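Spike protein P1 (Pseudoalteromonas phage pm2, PDB 2VVE) serves as the receptor-binding spike at the fivefold vertices of the phage particle, its C-terminal part binding the receptor and its N-terminal part joining the capsid vertex. Local coordinates at residues 17-21 and 242-247; 42-48 and 78-82; 127-132 and 236-241; 159-164 and 197-203. All blocks are in the same frame, centred on the assembly; numbering follows the deposited sequence.

Interaction 1 (17-21 and 242-247)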
loop_
_atom_site.group_PDB
_atom_site.type_symbol
_atom_site.label_atom_id
_atom_site.label_comp_id
_atom_site.label_asym_id
_atom_site.label_seq_id
_atom_site.Cartn_x
_atom_site.Cartn_y
_atom_site.Cartn_z
ATOM N N ILE A 17 -25.147 1.318 5.641
ATOM C CA ILE A 17 -25.870 0.169 6.209
ATOM C C ILE A 17 -25.198 -0.314 7.499
ATOM O O ILE A 17 -23.980 -0.561 7.516
ATOM C CB ILE A 17 -25.982 -1.006 5.216
ATOM C CG1 ILE A 17 -26.949 -0.665 4.074
ATOM C CG2 ILE A 17 -26.443 -2.298 5.937
ATOM C CD1 ILE A 17 -26.804 -1.587 2.853
ATOM N N PRO A 18 -25.988 -0.459 8.579
ATOM C CA PRO A 18 -25.420 -0.993 9.810
ATOM C C PRO A 18 -25.174 -2.484 9.656
ATOM O O PRO A 18 -26.101 -3.244 9.368
ATOM C CB PRO A 18 -26.506 -0.720 10.856
ATOM C CG PRO A 18 -27.785 -0.748 10.068
ATOM C CD PRO A 18 -27.435 -0.178 8.713
ATOM N N LEU A 19 -23.919 -2.892 9.810
ATOM C CA LEU A 19 -23.569 -4.307 9.695
ATOM C C LEU A 19 -23.729 -5.017 11.044
ATOM O O LEU A 19 -23.057 -4.672 12.012
ATOM C CB LEU A 19 -22.138 -4.457 9.189
ATOM C CG LEU A 19 -21.821 -3.895 7.795
ATOM C CD1 LEU A 19 -20.314 -3.867 7.581
ATOM C CD2 LEU A 19 -22.503 -4.732 6.707
ATOM N N ARG A 20 -24.628 -6.000 11.104
ATOM C CA ARG A 20 -24.908 -6.664 12.370
ATOM C C ARG A 20 -24.524 -8.147 12.271
ATOM O O ARG A 20 -23.819 -8.527 11.344
ATOM C CB ARG A 20 -26.358 -6.405 12.797
ATOM C CG ARG A 20 -26.661 -4.903 12.888
ATOM C CD ARG A 20 -27.958 -4.604 13.626
ATOM N NE ARG A 20 -28.170 -3.159 13.743
ATOM C CZ ARG A 20 -27.614 -2.376 14.671
ATOM N NH1 ARG A 20 -26.797 -2.882 15.595
ATOM N NH2 ARG A 20 -27.870 -1.072 14.675
ATOM N N ASP A 21 -24.951 -8.962 13.229
ATOM C CA ASP A 21 -24.432 -10.321 13.367
ATOM C C ASP A 21 -25.219 -11.389 12.616
ATOM O O ASP A 21 -26.426 -11.258 12.386
ATOM C CB ASP A 21 -24.369 -10.713 14.851
ATOM C CG ASP A 21 -25.737 -10.644 15.527
ATOM O OD1 ASP A 21 -26.405 -9.586 15.437
ATOM O OD2 ASP A 21 -26.151 -11.641 16.131
ATOM N N THR A 242 -23.101 -2.223 19.033
ATOM C CA THR A 242 -23.139 -3.637 18.684
ATOM C C THR A 242 -22.976 -3.823 17.174
ATOM O O THR A 242 -22.585 -4.891 16.734
ATOM C CB THR A 242 -24.409 -4.344 19.180
ATOM O OG1 THR A 242 -25.570 -3.780 18.551
ATOM C CG2 THR A 242 -24.536 -4.194 20.693
ATOM N N VAL A 243 -23.296 -2.781 16.408
ATOM C CA VAL A 243 -23.031 -2.728 14.967
ATOM C C VAL A 243 -21.520 -2.924 14.754
ATOM O O VAL A 243 -20.705 -2.366 15.492
ATOM C CB VAL A 243 -23.558 -1.382 14.360
ATOM C CG1 VAL A 243 -22.817 -0.170 14.932
ATOM C CG2 VAL A 243 -23.485 -1.371 12.844
ATOM N N LYS A 244 -21.158 -3.753 13.784
ATOM C CA LYS A 244 -19.754 -4.108 13.534
ATOM C C LYS A 244 -19.054 -3.041 12.683
ATOM O O LYS A 244 -17.827 -3.008 12.559
ATOM C CB LYS A 244 -19.660 -5.487 12.876
ATOM C CG LYS A 244 -20.514 -6.591 13.531
ATOM C CD LYS A 244 -20.200 -6.783 15.012
ATOM C CE LYS A 244 -21.330 -7.520 15.718
ATOM N NZ LYS A 244 -21.212 -7.373 17.199
ATOM N N GLY A 245 -19.863 -2.171 12.100
ATOM C CA GLY A 245 -19.367 -1.097 11.275
ATOM C C GLY A 245 -20.473 -0.703 10.341
ATOM O O GLY A 245 -21.529 -1.358 10.293
ATOM N N TYR A 246 -20.242 0.371 9.603
ATOM C CA TYR A 246 -21.211 0.827 8.628
ATOM C C TYR A 246 -20.621 0.673 7.237
ATOM O O TYR A 246 -19.556 1.222 6.947
ATOM C CB TYR A 246 -21.625 2.274 8.915
ATOM C CG TYR A 246 -22.323 2.417 10.251
ATOM C CD1 TYR A 246 -21.591 2.551 11.430
ATOM C CD2 TYR A 246 -23.709 2.374 10.339
ATOM C CE1 TYR A 246 -22.226 2.654 12.673
ATOM C CE2 TYR A 246 -24.356 2.490 11.580
ATOM C CZ TYR A 246 -23.613 2.630 12.730
ATOM O OH TYR A 246 -24.260 2.733 13.941
ATOM N N ALA A 247 -21.311 -0.099 6.402
ATOM C CA ALA A 247 -20.941 -0.258 4.994
ATOM C C ALA A 247 -21.391 0.968 4.221
ATOM O O ALA A 247 -22.500 1.457 4.417
ATOM C CB ALA A 247 -21.576 -1.516 4.412
HETATM O O HOH W 1 -26.113 -5.254 16.376
#

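Interaction 2 (42-48 and 78-82)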
loop_
_atom_site.group_PDB
_atom_site.type_symbol
_atom_site.label_atom_id
_atom_site.label_comp_id
_atom_site.label_asym_id
_atom_site.label_seq_id
_atom_site.Cartn_x
_atom_site.Cartn_y
_atom_site.Cartn_z
ATOM N N VAL A 42 -14.897 -3.562 7.582
ATOM C CA VAL A 42 -14.432 -4.859 8.083
ATOM C C VAL A 42 -14.502 -5.889 6.964
ATOM O O VAL A 42 -15.292 -5.727 6.014
ATOM C CB VAL A 42 -15.256 -5.329 9.330
ATOM C CG1 VAL A 42 -15.094 -4.337 10.486
ATOM C CG2 VAL A 42 -16.746 -5.499 8.994
ATOM N N ASP A 43 -13.690 -6.949 7.067
ATOM C CA ASP A 43 -13.828 -8.075 6.128
ATOM C C ASP A 43 -15.283 -8.540 6.088
ATOM O O ASP A 43 -15.942 -8.687 7.136
ATOM C CB ASP A 43 -12.950 -9.257 6.529
ATOM C CG ASP A 43 -11.459 -8.974 6.406
ATOM O OD1 ASP A 43 -11.041 -7.953 5.820
ATOM O OD2 ASP A 43 -10.690 -9.817 6.900
ATOM N N ILE A 44 -15.787 -8.772 4.884
ATOM C CA ILE A 44 -17.206 -9.049 4.708
ATOM C C ILE A 44 -17.385 -10.191 3.703
ATOM O O ILE A 44 -16.751 -10.214 2.647
ATOM C CB ILE A 44 -17.995 -7.773 4.260
ATOM C CG1 ILE A 44 -19.514 -8.023 4.304
ATOM C CG2 ILE A 44 -17.529 -7.255 2.860
ATOM C CD1 ILE A 44 -20.367 -6.772 4.115
ATOM N N TRP A 45 -18.259 -11.126 4.046
ATOM C CA TRP A 45 -18.530 -12.263 3.193
ATOM C C TRP A 45 -19.854 -11.987 2.490
ATOM O O TRP A 45 -20.817 -11.573 3.141
ATOM C CB TRP A 45 -18.536 -13.543 4.031
ATOM C CG TRP A 45 -17.134 -14.041 4.334
ATOM C CD1 TRP A 45 -16.472 -15.074 3.708
ATOM C CD2 TRP A 45 -16.226 -13.527 5.318
ATOM N NE1 TRP A 45 -15.217 -15.234 4.250
ATOM C CE2 TRP A 45 -15.036 -14.295 5.233
ATOM C CE3 TRP A 45 -16.296 -12.487 6.258
ATOM C CZ2 TRP A 45 -13.930 -14.063 6.061
ATOM C CZ3 TRP A 45 -15.188 -12.252 7.078
ATOM C CH2 TRP A 45 -14.020 -13.042 6.971
ATOM N N ILE A 46 -19.871 -12.153 1.169
ATOM C CA ILE A 46 -21.010 -11.766 0.325
ATOM C C ILE A 46 -21.480 -12.980 -0.476
ATOM O O ILE A 46 -20.666 -13.724 -1.033
ATOM C CB ILE A 46 -20.646 -10.605 -0.644
ATOM C CG1 ILE A 46 -20.226 -9.343 0.138
ATOM C CG2 ILE A 46 -21.808 -10.283 -1.584
ATOM C CD1 ILE A 46 -21.383 -8.639 0.888
ATOM N N GLY A 47 -22.789 -13.165 -0.528
ATOM C CA GLY A 47 -23.373 -14.303 -1.236
ATOM C C GLY A 47 -24.851 -14.159 -1.532
ATOM O O GLY A 47 -25.494 -13.166 -1.152
ATOM N N GLY A 48 -25.388 -15.190 -2.182
ATOM C CA GLY A 48 -26.797 -15.253 -2.554
ATOM C C GLY A 48 -27.628 -15.914 -1.480
ATOM O O GLY A 48 -27.213 -16.009 -0.331
ATOM N N VAL A 78 -29.120 -9.856 -1.858
ATOM C CA VAL A 78 -27.705 -10.127 -1.622
ATOM C C VAL A 78 -27.519 -10.185 -0.103
ATOM O O VAL A 78 -27.981 -9.297 0.614
ATOM C CB VAL A 78 -26.791 -9.040 -2.234
ATOM C CG1 VAL A 78 -25.300 -9.359 -1.954
ATOM C CG2 VAL A 78 -27.007 -8.935 -3.759
ATOM N N ASN A 79 -26.864 -11.240 0.366
ATOM C CA ASN A 79 -26.610 -11.445 1.810
ATOM C C ASN A 79 -25.180 -11.158 2.218
ATOM O O ASN A 79 -24.262 -11.314 1.414
ATOM C CB ASN A 79 -26.942 -12.891 2.174
ATOM C CG ASN A 79 -28.431 -13.175 2.113
ATOM O OD1 ASN A 79 -29.237 -12.375 2.570
ATOM N ND2 ASN A 79 -28.803 -14.319 1.539
ATOM N N TYR A 80 -24.989 -10.770 3.483
ATOM C CA TYR A 80 -23.655 -10.575 4.024
ATOM C C TYR A 80 -23.479 -11.347 5.340
ATOM O O TYR A 80 -24.462 -11.716 5.990
ATOM C CB TYR A 80 -23.324 -9.080 4.230
ATOM C CG TYR A 80 -24.023 -8.449 5.427
ATOM C CD1 TYR A 80 -25.248 -7.811 5.277
ATOM C CD2 TYR A 80 -23.450 -8.493 6.696
ATOM C CE1 TYR A 80 -25.908 -7.227 6.380
ATOM C CE2 TYR A 80 -24.106 -7.919 7.819
ATOM C CZ TYR A 80 -25.334 -7.293 7.638
ATOM O OH TYR A 80 -26.004 -6.726 8.702
ATOM N N TRP A 81 -22.218 -11.579 5.704
ATOM C CA TRP A 81 -21.836 -12.005 7.051
ATOM C C TRP A 81 -20.526 -11.315 7.439
ATOM O O TRP A 81 -19.595 -11.241 6.620
ATOM C CB TRP A 81 -21.653 -13.526 7.098
ATOM C CG TRP A 81 -21.317 -14.060 8.474
ATOM C CD1 TRP A 81 -22.190 -14.566 9.384
ATOM C CD2 TRP A 81 -20.013 -14.141 9.079
ATOM N NE1 TRP A 81 -21.521 -14.959 10.532
ATOM C CE2 TRP A 81 -20.183 -14.704 10.368
ATOM C CE3 TRP A 81 -18.722 -13.787 8.661
ATOM C CZ2 TRP A 81 -19.112 -14.933 11.233
ATOM C CZ3 TRP A 81 -17.655 -14.008 9.535
ATOM C CH2 TRP A 81 -17.860 -14.578 10.805
ATOM N N VAL A 82 -20.455 -10.812 8.672
ATOM C CA VAL A 82 -19.210 -10.227 9.196
ATOM C C VAL A 82 -18.816 -10.811 10.549
ATOM O O VAL A 82 -17.645 -10.819 10.911
ATOM C CB VAL A 82 -19.259 -8.668 9.310
ATOM C CG1 VAL A 82 -19.361 -8.025 7.928
ATOM C CG2 VAL A 82 -20.397 -8.204 10.235
HETATM O O HOH W 2 -15.596 -9.422 9.717
#

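Interaction 3 (127-132 and 236-241)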
loop_
_atom_site.group_PDB
_atom_site.type_symbol
_atom_site.label_atom_id
_atom_site.label_comp_id
_atom_site.label_asym_id
_atom_site.label_seq_id
_atom_site.Cartn_x
_atom_site.Cartn_y
_atom_site.Cartn_z
ATOM N N VAL A 127 -22.412 11.264 19.296
ATOM C CA VAL A 127 -23.669 10.573 19.605
ATOM C C VAL A 127 -23.507 9.783 20.913
ATOM O O VAL A 127 -22.629 8.924 21.006
ATOM C CB VAL A 127 -24.105 9.617 18.460
ATOM C CG1 VAL A 127 -25.355 8.834 18.857
ATOM C CG2 VAL A 127 -24.346 10.380 17.153
ATOM N N PRO A 128 -24.342 10.077 21.932
ATOM C CA PRO A 128 -24.203 9.365 23.211
ATOM C C PRO A 128 -24.496 7.871 23.087
ATOM O O PRO A 128 -25.400 7.465 22.339
ATOM C CB PRO A 128 -25.242 10.037 24.119
ATOM C CG PRO A 128 -25.585 11.355 23.429
ATOM C CD PRO A 128 -25.426 11.079 21.967
ATOM N N PHE A 129 -23.738 7.065 23.824
ATOM C CA PHE A 129 -23.914 5.618 23.807
ATOM C C PHE A 129 -23.658 5.013 25.179
ATOM O O PHE A 129 -22.949 5.596 26.002
ATOM C CB PHE A 129 -23.006 4.971 22.756
ATOM C CG PHE A 129 -21.535 5.100 23.054
ATOM C CD1 PHE A 129 -20.877 4.121 23.795
ATOM C CD2 PHE A 129 -20.808 6.198 22.586
ATOM C CE1 PHE A 129 -19.511 4.230 24.076
ATOM C CE2 PHE A 129 -19.445 6.323 22.861
ATOM C CZ PHE A 129 -18.793 5.336 23.607
ATOM N N SER A 130 -24.262 3.853 25.418
ATOM C CA SER A 130 -24.103 3.134 26.688
ATOM C C SER A 130 -22.820 2.314 26.720
ATOM O O SER A 130 -22.582 1.486 25.840
ATOM C CB SER A 130 -25.303 2.215 26.934
ATOM O OG SER A 130 -25.103 1.414 28.093
ATOM N N LEU A 131 -22.003 2.548 27.747
ATOM C CA LEU A 131 -20.841 1.713 28.028
ATOM C C LEU A 131 -21.010 1.087 29.402
ATOM O O LEU A 131 -21.216 1.787 30.400
ATOM C CB LEU A 131 -19.546 2.534 27.959
ATOM C CG LEU A 131 -18.190 1.823 28.076
ATOM C CD1 LEU A 131 -17.995 0.780 26.981
ATOM C CD2 LEU A 131 -17.055 2.839 28.025
ATOM N N LYS A 132 -20.910 -0.235 29.447
ATOM C CA LYS A 132 -21.181 -0.980 30.664
ATOM C C LYS A 132 -20.022 -1.868 31.072
ATOM O O LYS A 132 -19.169 -2.213 30.256
ATOM C CB LYS A 132 -22.421 -1.850 30.482
ATOM C CG LYS A 132 -23.731 -1.089 30.339
ATOM C CD LYS A 132 -24.856 -2.079 30.077
ATOM C CE LYS A 132 -26.186 -1.385 29.795
ATOM N NZ LYS A 132 -27.239 -2.371 29.366
ATOM N N SER A 236 -20.931 -3.383 25.532
ATOM C CA SER A 236 -22.071 -2.530 25.262
ATOM C C SER A 236 -23.121 -3.360 24.539
ATOM O O SER A 236 -22.785 -4.122 23.637
ATOM C CB SER A 236 -21.653 -1.342 24.398
ATOM O OG SER A 236 -22.770 -0.516 24.083
ATOM N N ASP A 237 -24.378 -3.220 24.949
ATOM C CA ASP A 237 -25.494 -3.792 24.185
ATOM C C ASP A 237 -26.307 -2.689 23.509
ATOM O O ASP A 237 -27.396 -2.928 23.003
ATOM C CB ASP A 237 -26.368 -4.716 25.035
ATOM C CG ASP A 237 -26.661 -4.159 26.408
ATOM O OD1 ASP A 237 -26.688 -2.920 26.582
ATOM O OD2 ASP A 237 -26.866 -4.980 27.321
ATOM N N ASP A 238 -25.743 -1.485 23.495
ATOM C CA ASP A 238 -26.304 -0.363 22.757
ATOM C C ASP A 238 -26.217 -0.650 21.251
ATOM O O ASP A 238 -25.122 -0.895 20.734
ATOM C CB ASP A 238 -25.509 0.900 23.080
ATOM C CG ASP A 238 -26.170 2.168 22.559
ATOM O OD1 ASP A 238 -26.691 2.171 21.426
ATOM O OD2 ASP A 238 -26.160 3.178 23.287
ATOM N N PRO A 239 -27.362 -0.584 20.536
ATOM C CA PRO A 239 -27.389 -0.856 19.086
ATOM C C PRO A 239 -26.390 -0.024 18.264
ATOM O O PRO A 239 -25.974 -0.438 17.177
ATOM C CB PRO A 239 -28.826 -0.490 18.683
ATOM C CG PRO A 239 -29.627 -0.601 19.938
ATOM C CD PRO A 239 -28.702 -0.271 21.072
ATOM N N LEU A 240 -26.007 1.143 18.775
ATOM C CA LEU A 240 -24.990 1.964 18.102
ATOM C C LEU A 240 -23.580 1.368 18.191
ATOM O O LEU A 240 -22.697 1.734 17.416
ATOM C CB LEU A 240 -24.965 3.370 18.695
ATOM C CG LEU A 240 -26.219 4.232 18.593
ATOM C CD1 LEU A 240 -26.169 5.323 19.670
ATOM C CD2 LEU A 240 -26.370 4.821 17.190
ATOM N N LEU A 241 -23.359 0.481 19.160
ATOM C CA LEU A 241 -22.030 -0.086 19.392
ATOM C C LEU A 241 -21.952 -1.554 19.028
ATOM O O LEU A 241 -20.865 -2.078 18.760
ATOM C CB LEU A 241 -21.602 0.103 20.851
ATOM C CG LEU A 241 -20.842 1.384 21.211
ATOM C CD1 LEU A 241 -19.409 1.340 20.711
ATOM C CD2 LEU A 241 -21.547 2.609 20.654
HETATM O O HOH W 3 -27.523 5.454 22.909
HETATM O O HOH W 4 -24.802 -1.089 26.763
#

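Interaction 4 (159-164 and 197-203)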
loop_
_atom_site.group_PDB
_atom_site.type_symbol
_atom_site.label_atom_id
_atom_site.label_comp_id
_atom_site.label_asym_id
_atom_site.label_seq_id
_atom_site.Cartn_x
_atom_site.Cartn_y
_atom_site.Cartn_z
ATOM N N ILE A 159 -11.419 7.969 30.306
ATOM C CA ILE A 159 -11.422 7.956 28.840
ATOM C C ILE A 159 -10.770 9.222 28.280
ATOM O O ILE A 159 -11.064 10.334 28.732
ATOM C CB ILE A 159 -12.859 7.809 28.269
ATOM C CG1 ILE A 159 -13.594 6.638 28.946
ATOM C CG2 ILE A 159 -12.826 7.658 26.731
ATOM C CD1 ILE A 159 -15.005 6.365 28.395
ATOM N N THR A 160 -9.904 9.070 27.279
ATOM C CA THR A 160 -9.287 10.256 26.664
ATOM C C THR A 160 -10.393 11.097 25.991
ATOM O O THR A 160 -11.277 10.549 25.341
ATOM C CB THR A 160 -8.189 9.883 25.635
ATOM O OG1 THR A 160 -8.743 9.037 24.628
ATOM C CG2 THR A 160 -7.009 9.152 26.311
ATOM N N GLU A 161 -10.369 12.414 26.179
ATOM C CA GLU A 161 -11.372 13.278 25.530
ATOM C C GLU A 161 -10.979 13.546 24.084
ATOM O O GLU A 161 -11.837 13.696 23.210
ATOM C CB GLU A 161 -11.580 14.595 26.285
ATOM C CG GLU A 161 -12.813 15.368 25.786
ATOM C CD GLU A 161 -13.273 16.451 26.738
ATOM O OE1 GLU A 161 -12.487 17.390 26.999
ATOM O OE2 GLU A 161 -14.430 16.365 27.218
ATOM N N GLY A 162 -9.675 13.633 23.845
ATOM C CA GLY A 162 -9.147 13.575 22.491
ATOM C C GLY A 162 -8.831 12.128 22.166
ATOM O O GLY A 162 -9.343 11.204 22.816
ATOM N N ASP A 163 -7.969 11.924 21.177
ATOM C CA ASP A 163 -7.631 10.570 20.744
ATOM C C ASP A 163 -6.579 9.923 21.656
ATOM O O ASP A 163 -6.233 10.476 22.702
ATOM C CB ASP A 163 -7.204 10.554 19.270
ATOM C CG ASP A 163 -6.001 11.438 18.987
ATOM O OD1 ASP A 163 -5.292 11.842 19.934
ATOM O OD2 ASP A 163 -5.762 11.725 17.797
ATOM N N GLU A 164 -6.070 8.758 21.253
ATOM C CA GLU A 164 -5.128 7.998 22.079
ATOM C C GLU A 164 -3.753 8.676 22.238
ATOM O O GLU A 164 -2.942 8.243 23.064
ATOM C CB GLU A 164 -5.001 6.546 21.574
ATOM C CG GLU A 164 -4.135 6.349 20.318
ATOM C CD GLU A 164 -4.867 6.643 19.009
ATOM O OE1 GLU A 164 -4.582 5.947 18.009
ATOM O OE2 GLU A 164 -5.716 7.562 18.968
ATOM N N LEU A 197 -18.625 10.854 22.538
ATOM C CA LEU A 197 -17.263 10.993 22.015
ATOM C C LEU A 197 -17.195 11.491 20.578
ATOM O O LEU A 197 -18.030 11.153 19.751
ATOM C CB LEU A 197 -16.522 9.657 22.106
ATOM C CG LEU A 197 -16.384 8.989 23.482
ATOM C CD1 LEU A 197 -15.768 7.600 23.348
ATOM C CD2 LEU A 197 -15.601 9.846 24.486
ATOM N N SER A 198 -16.163 12.285 20.296
ATOM C CA SER A 198 -15.836 12.688 18.935
ATOM C C SER A 198 -15.358 11.488 18.128
ATOM O O SER A 198 -14.847 10.512 18.694
ATOM C CB SER A 198 -14.745 13.757 18.964
ATOM O OG SER A 198 -13.652 13.316 19.739
ATOM N N ALA A 199 -15.525 11.565 16.810
ATOM C CA ALA A 199 -15.061 10.517 15.908
ATOM C C ALA A 199 -13.573 10.288 16.116
ATOM O O ALA A 199 -12.820 11.224 16.413
ATOM C CB ALA A 199 -15.346 10.882 14.458
ATOM N N GLY A 200 -13.158 9.036 15.975
ATOM C CA GLY A 200 -11.765 8.674 16.182
ATOM C C GLY A 200 -11.566 7.723 17.341
ATOM O O GLY A 200 -12.528 7.273 17.973
ATOM N N VAL A 201 -10.305 7.433 17.625
ATOM C CA VAL A 201 -9.950 6.465 18.640
ATOM C C VAL A 201 -9.896 7.154 19.999
ATOM O O VAL A 201 -9.324 8.238 20.134
ATOM C CB VAL A 201 -8.603 5.777 18.298
ATOM C CG1 VAL A 201 -8.154 4.851 19.405
ATOM C CG2 VAL A 201 -8.712 5.025 16.973
ATOM N N HIS A 202 -10.519 6.528 20.995
ATOM C CA HIS A 202 -10.441 6.978 22.374
ATOM C C HIS A 202 -9.969 5.798 23.216
ATOM O O HIS A 202 -10.405 4.661 23.022
ATOM C CB HIS A 202 -11.796 7.475 22.894
ATOM C CG HIS A 202 -12.299 8.697 22.186
ATOM N ND1 HIS A 202 -12.118 9.967 22.682
ATOM C CD2 HIS A 202 -12.938 8.843 20.998
ATOM C CE1 HIS A 202 -12.642 10.846 21.847
ATOM N NE2 HIS A 202 -13.142 10.190 20.813
ATOM N N ARG A 203 -9.061 6.082 24.132
ATOM C CA ARG A 203 -8.487 5.049 25.003
ATOM C C ARG A 203 -9.204 5.060 26.350
ATOM O O ARG A 203 -9.457 6.133 26.923
ATOM C CB ARG A 203 -6.987 5.267 25.187
ATOM C CG ARG A 203 -6.264 4.181 25.978
ATOM C CD ARG A 203 -4.801 4.109 25.550
ATOM N NE ARG A 203 -4.689 3.578 24.181
ATOM C CZ ARG A 203 -3.555 3.481 23.491
ATOM N NH1 ARG A 203 -2.418 3.889 24.028
ATOM N NH2 ARG A 203 -3.564 2.971 22.258
HETATM O O HOH W 5 -14.476 13.287 22.711
#

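Interaction 1 (17-21 and 242-247)
Val243 sets CG1 between its backbone N and carbonyl carbon (chi1 64°). This leaves the other branch, CG2, to lie against the 17-21 backbone. Val243 CG2 comes within 3.4 Å of Leu19 N and 3.7 Å of Pro18 CB, and it also sits over one face of the Tyr246 ring, displaced toward the rim. The Tyr246 ring approaches Pro18 obliquely, with Tyr246 CE2 3.9 Å from Pro18 CB. Leu19 holds CG beside its backbone N (chi1 -62°), and its CD2 reaches Ala247 CB at 4.1 Å on the other side of the sheet. The two segments belong to a four-stranded antiparallel jelly-roll sheet, in which the C-terminal strand 245-253 joins strands from the N-terminal part of the chain. Strand 11-19 lies at one edge of this sheet within the chain. Ile17 and Ala247 form a hydrogen-bonded pair, with Ile17 N to Ala247 O at 2.9 Å. Pro18 has no N-H to give and faces Tyr246 in a non-hydrogen-bonded pair. Next along, Leu19 N donates to Gly245 O, and Lys244 N to Leu19 O at 2.8 Å. Arg20 starts away from the other segment, but its extended chain brings the guanidinium back across it. Val243 CB lies over one face of that group. At its edge a water joins Arg20 NH1 (2.6 Å) to Thr242 OG1 (2.7 Å), and NH1 also donates to Pro239 O. Lys244 bends at chi2, and its NZ donates to Thr242 O and to Glu85 O.

Interaction 2 (42-48 and 78-82)
Trp45 and Trp81 stand side by side on one face of the sheet and form an offset edge-to-face pair. The edge of Trp81 is turned toward the face of Trp45. Their six-membered rings have centroids 5.5 Å apart and planes at 74°, and the CE3 atoms of Trp45 and Trp81 meet at 3.7 Å. The edge of Trp45 has its own neighbours near its plane: Trp81 O and a water that donates to both Asp43 O and Val82 O. Trp81 NE1 donates to Asp84 OD1, which helps fix the rotation of the indole. Trp81 has CG anti to the backbone N (chi1 -177°), while Trp45 has it beside the N, and this sends the two indoles off on different paths from neighbouring backbones. Below them the backbones pair in antiparallel fashion, Trp45 N to Trp81 O at 2.9 Å and Asn79 N to Gly47 O at 2.8 Å. Asn79 adds a side-chain bond from ND2 to Gly48 O, 3.0 Å long, which approaches from above the carbonyl plane. On the opposite face Ile44, Ile46, Val78 and Tyr80 pack together. Ile46 CG2 touches Val78 CG1 at 3.6 Å, and Ile44 CD1 meets Tyr80 CB at 3.8 Å. These are the two central strands of a jelly-roll sheet. Strand 24-27 flanks 78-81 and strand 62-64 flanks 44-47. Phe70 and Ile72 of strand 69-72 pack on the face with Ile46 and Tyr80, where Leu250 and Val12 of the second subunit also reach Ile46 and Val78.

Interaction 3 (127-132 and 236-241)
The Asp238 carboxylate does two jobs at once. Asp238 OD1 accepts from Leu240 N (2.9 Å) and so caps the short helix at its N-cap residue. Asp238 OD2 accepts from Ser130 N across the contact (2.9 Å). Both donors come from the anti sides of the oxygens and lie somewhat out of the carboxylate plane. CG is anti to the backbone N (chi1 -170°), and this points the carboxylate at the 127-132 strand. A water joins OD2 to Pro128 O as well. Two bonded partners on OD2 and one on OD1 leave the group little room to turn. Ser236 OG links the same two segments. Ser236 OG donates to Ser130 O at 2.7 Å, nearly in line with the C=O bond, and accepts from Asp238 N, which makes an ST turn. At the far end the extended Lys132 chain brings NZ to Asp237 in a salt bridge, 2.9 Å to OD1 on its syn side; the bond to OD2 is weak. Apolar packing fills the other end. Leu241 CD2 lies 3.5 Å from Phe129 CG, and Leu240 CD1 meets Val127 CG1 at 3.7 Å. The side chains thus join the segments where strand 229-236 ends and the chain turns through Asp237 and Asp238 into the weakly bonded helix 239-242. Strand 129-137 continues beside strand 229-236, as Lys132 pairs with Tyr235. Its other neighbour is strand 189-195, where Asp192 takes the Ser130 hydroxyl. Phe90 of strand 88-91 packs on Leu241.

Interaction 4 (159-164 and 197-203)
Strands 151-160 and 200-208 run antiparallel, and here the first of them leaves the pairing. They form part of an antiparallel beta sandwich: Ile159 and Leu197 pack on Leu131 and Phe129 of strand 129-137 in the facing sheet. The position is consistent with the C-terminal receptor-binding part. Thr160 N still donates to Arg203 O at 3.0 Å. Beyond it the chain loops out through Glu161 and Gly162 and comes back beside the strand at Asp163, whose CA lies 2.9 Å from Val201 O in a CA-H...O contact. The Thr160 side chain stands in for a backbone acceptor: OG1 takes the N-H of Arg203 at 3.0 Å and itself donates to Gly162 O. His202 ties the loop down. His202 ND1 donates to Thr160 O (2.8 Å), close to the ring plane, and NE2 donates to Ser198 O. Both ring nitrogens act as donors, so the imidazole may be protonated. Leu197 CB lies over one face of this ring. Glu164 bends at chi2 so that OE2 comes 3.5 Å from Val201 CB. The carboxylate does not pair with Arg203, whose guanidinium instead makes salt bridges with Asp117 and Glu109. Glu164 CB rests over one face of that guanidinium, toward its rim, 3.9 Å from Arg203 CZ.

Interaction 1 touches both interaction 2 and interaction 3. Toward interaction 2, Arg20 N lies 2.9 Å from Tyr80 OH, a probable hydrogen bond. Toward interaction 3, Thr242 CG2 packs 3.4 Å from Ser236 O. Helix 239-242 is followed by strand 245-253, and interaction 3 is nested inside the loop that interaction 1 closes. Interactions 3 and 4 meet through apolar side chains, with Phe129 CZ 3.8 Å from Leu197 CD1. Interactions 2 and 4 lie in different parts of the spike, about 13 Å apart at their nearest atoms. The calcium-binding residues Ser150, Asp212 and Asp214 belong to none of the four contacts.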